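Local coordinates for protein transcriptional regulator, MarR family (Neisseria meningitidis serogroup B, PDB 3G3Z) that probably binds DNA as a two-fold symmetric winged helix-turn-helix dimer of the MarR family and regulates transcription, at the interface of chains A and B. Sequence-based numbering; all coordinates share one arbitrary frame. Chains: chain A/B, Transcriptional regulator, MarR family.

The interface of chains A and B. Residues chain A 31, 55-56; chain B 14-15, 18.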
ATOM      1  N   TYR A  31      -0.498  11.121  -2.760  1.00 16.50           N
ATOM      2  CA  TYR A  31      -1.517  10.158  -3.155  1.00 17.18           C
ATOM      3  C   TYR A  31      -2.907  10.779  -3.156  1.00 16.12           C
ATOM      4  O   TYR A  31      -3.651  10.631  -4.114  1.00 18.97           O
ATOM      5  CB  TYR A  31      -1.462   8.938  -2.227  1.00 16.33           C
ATOM      6  CG  TYR A  31      -2.403   7.829  -2.615  1.00 16.06           C
ATOM      7  CD1 TYR A  31      -3.666   7.728  -2.027  1.00 16.88           C
ATOM      8  CD2 TYR A  31      -2.038   6.883  -3.566  1.00 18.01           C
ATOM      9  CE1 TYR A  31      -4.547   6.728  -2.388  1.00 14.96           C
ATOM     10  CE2 TYR A  31      -2.913   5.868  -3.935  1.00 22.46           C
ATOM     11  CZ  TYR A  31      -4.165   5.791  -3.321  1.00 21.83           C
ATOM     12  OH  TYR A  31      -5.040   4.793  -3.660  1.00 19.27           O
ATOM     13  N   TRP A  55      -9.800   4.958  -5.195  1.00 18.24           N
ATOM     14  CA  TRP A  55      -8.440   5.003  -4.662  1.00 16.81           C
ATOM     15  C   TRP A  55      -8.352   4.553  -3.220  1.00 16.83           C
ATOM     16  O   TRP A  55      -7.283   4.620  -2.613  1.00 17.09           O
ATOM     17  CB  TRP A  55      -7.796   6.374  -4.890  1.00 14.92           C
ATOM     18  CG  TRP A  55      -7.635   6.639  -6.357  1.00 12.88           C
ATOM     19  CD1 TRP A  55      -8.449   7.392  -7.147  1.00 11.84           C
ATOM     20  CD2 TRP A  55      -6.611   6.112  -7.216  1.00 14.91           C
ATOM     21  NE1 TRP A  55      -7.991   7.382  -8.449  1.00 14.94           N
ATOM     22  CE2 TRP A  55      -6.870   6.594  -8.520  1.00 16.93           C
ATOM     23  CE3 TRP A  55      -5.505   5.272  -7.009  1.00 11.13           C
ATOM     24  CZ2 TRP A  55      -6.053   6.269  -9.623  1.00 17.45           C
ATOM     25  CZ3 TRP A  55      -4.694   4.947  -8.103  1.00 14.20           C
ATOM     26  CH2 TRP A  55      -4.972   5.451  -9.394  1.00 17.07           C
ATOM     27  N   SER A  56      -9.470   4.052  -2.697  1.00 17.04           N
ATOM     28  CA  SER A  56      -9.528   3.459  -1.354  1.00 18.97           C
ATOM     29  C   SER A  56      -9.194   4.505  -0.281  1.00 18.26           C
ATOM     30  O   SER A  56      -8.390   4.256   0.615  1.00 16.80           O
ATOM     31  CB  SER A  56      -8.615   2.218  -1.260  1.00 18.27           C
ATOM     32  OG  SER A  56      -9.096   1.170  -2.101  1.00 19.60           O
TER
ATOM     33  N   ASN B  14      -3.563  -0.641  -3.954  1.00 15.52           N
ATOM     34  CA  ASN B  14      -4.081   0.147  -2.837  1.00 17.90           C
ATOM     35  C   ASN B  14      -5.271  -0.512  -2.138  1.00 17.81           C
ATOM     36  O   ASN B  14      -5.360  -0.502  -0.908  1.00 13.21           O
ATOM     37  CB  ASN B  14      -4.397   1.577  -3.269  1.00 16.16           C
ATOM     38  CG  ASN B  14      -3.204   2.488  -3.112  1.00 20.28           C
ATOM     39  OD1 ASN B  14      -2.949   2.988  -2.010  1.00 21.21           O
ATOM     40  ND2 ASN B  14      -2.449   2.705  -4.210  1.00 13.39           N
ATOM     41  N   LEU B  15      -6.157  -1.099  -2.939  1.00 19.21           N
ATOM     42  CA  LEU B  15      -7.240  -1.924  -2.428  1.00 19.10           C
ATOM     43  C   LEU B  15      -6.687  -3.081  -1.595  1.00 18.14           C
ATOM     44  O   LEU B  15      -7.067  -3.238  -0.437  1.00 19.48           O
ATOM     45  CB  LEU B  15      -8.113  -2.448  -3.572  1.00 17.82           C
ATOM     46  CG  LEU B  15      -9.382  -3.202  -3.161  1.00 22.43           C
ATOM     47  CD1 LEU B  15     -10.394  -2.251  -2.563  1.00 26.76           C
ATOM     48  CD2 LEU B  15      -9.991  -3.909  -4.352  1.00 27.94           C
ATOM     49  N   ASN B  18      -4.972  -2.157   1.736  1.00 15.33           N
ATOM     50  CA  ASN B  18      -6.024  -1.800   2.694  1.00 17.11           C
ATOM     51  C   ASN B  18      -6.696  -3.015   3.289  1.00 16.49           C
ATOM     52  O   ASN B  18      -7.012  -3.044   4.478  1.00 20.27           O
ATOM     53  CB  ASN B  18      -7.090  -0.950   2.010  1.00 19.02           C
ATOM     54  CG  ASN B  18      -6.802   0.521   2.088  1.00 27.23           C
ATOM     55  OD1 ASN B  18      -5.648   0.941   2.208  1.00 31.50           O
ATOM     56  ND2 ASN B  18      -7.857   1.328   2.016  1.00 33.92           N
TER
HETATM   57  O   HOH W   1      -5.249   3.919  -0.185  1.00 26.84           O
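With CG anti to the backbone N (chi1 -175°), A:Tyr31 at the start of helix 31-43 sends its phenol toward chain B, where B:Asn14 on helix 5-26, its chi1 at -89°, brings its amide in from the opposite direction. The two subunits form the two-fold dimer expected of a MarR-family winged helix-turn-helix regulator, so this patch has a twin with the chains exchanged. The B:Asn14 amide lies against the hydroxyl-bearing end of the ring, displaced toward one face and partly past the rim, its plane turned 33° from that of the ring. Carbon CZ of A:Tyr31 packs 3.4 Å from the amide carbon CG of B:Asn14. OD1 stands highest above the ring plane, somewhat outward of CZ, and ND2 slants down toward that plane off CE2; this is packing of an amide against a phenol, and the hydroxyl spends its hydrogen within its own chain. A:Tyr31 OH donates to the carbonyl oxygen of A:Trp55, the last residue of helix 48-55, at 2.5 Å. That acceptor sits at the ring edge, in plane, and the bond should limit rotation of the phenol while tying the two helices of chain A together. A water joins the subunits, 3.1 Å from B:Asn14 OD1, with A:Trp55 O and A:Ser56 O as its chain A partners. Just beyond the helix end, A:Ser56 takes a backbone conformation with positive phi and presses on chain B. Its hydroxyl OG rests 3.6 Å from CA of B:Leu15 and near methyl CD1 of the same leucine. One helical turn after B:Asn14, the amide nitrogen ND2 of B:Asn18 lies beside CB of A:Ser56 and gives a weak hydrogen bond to A:Ser56 O at 3.3 Å.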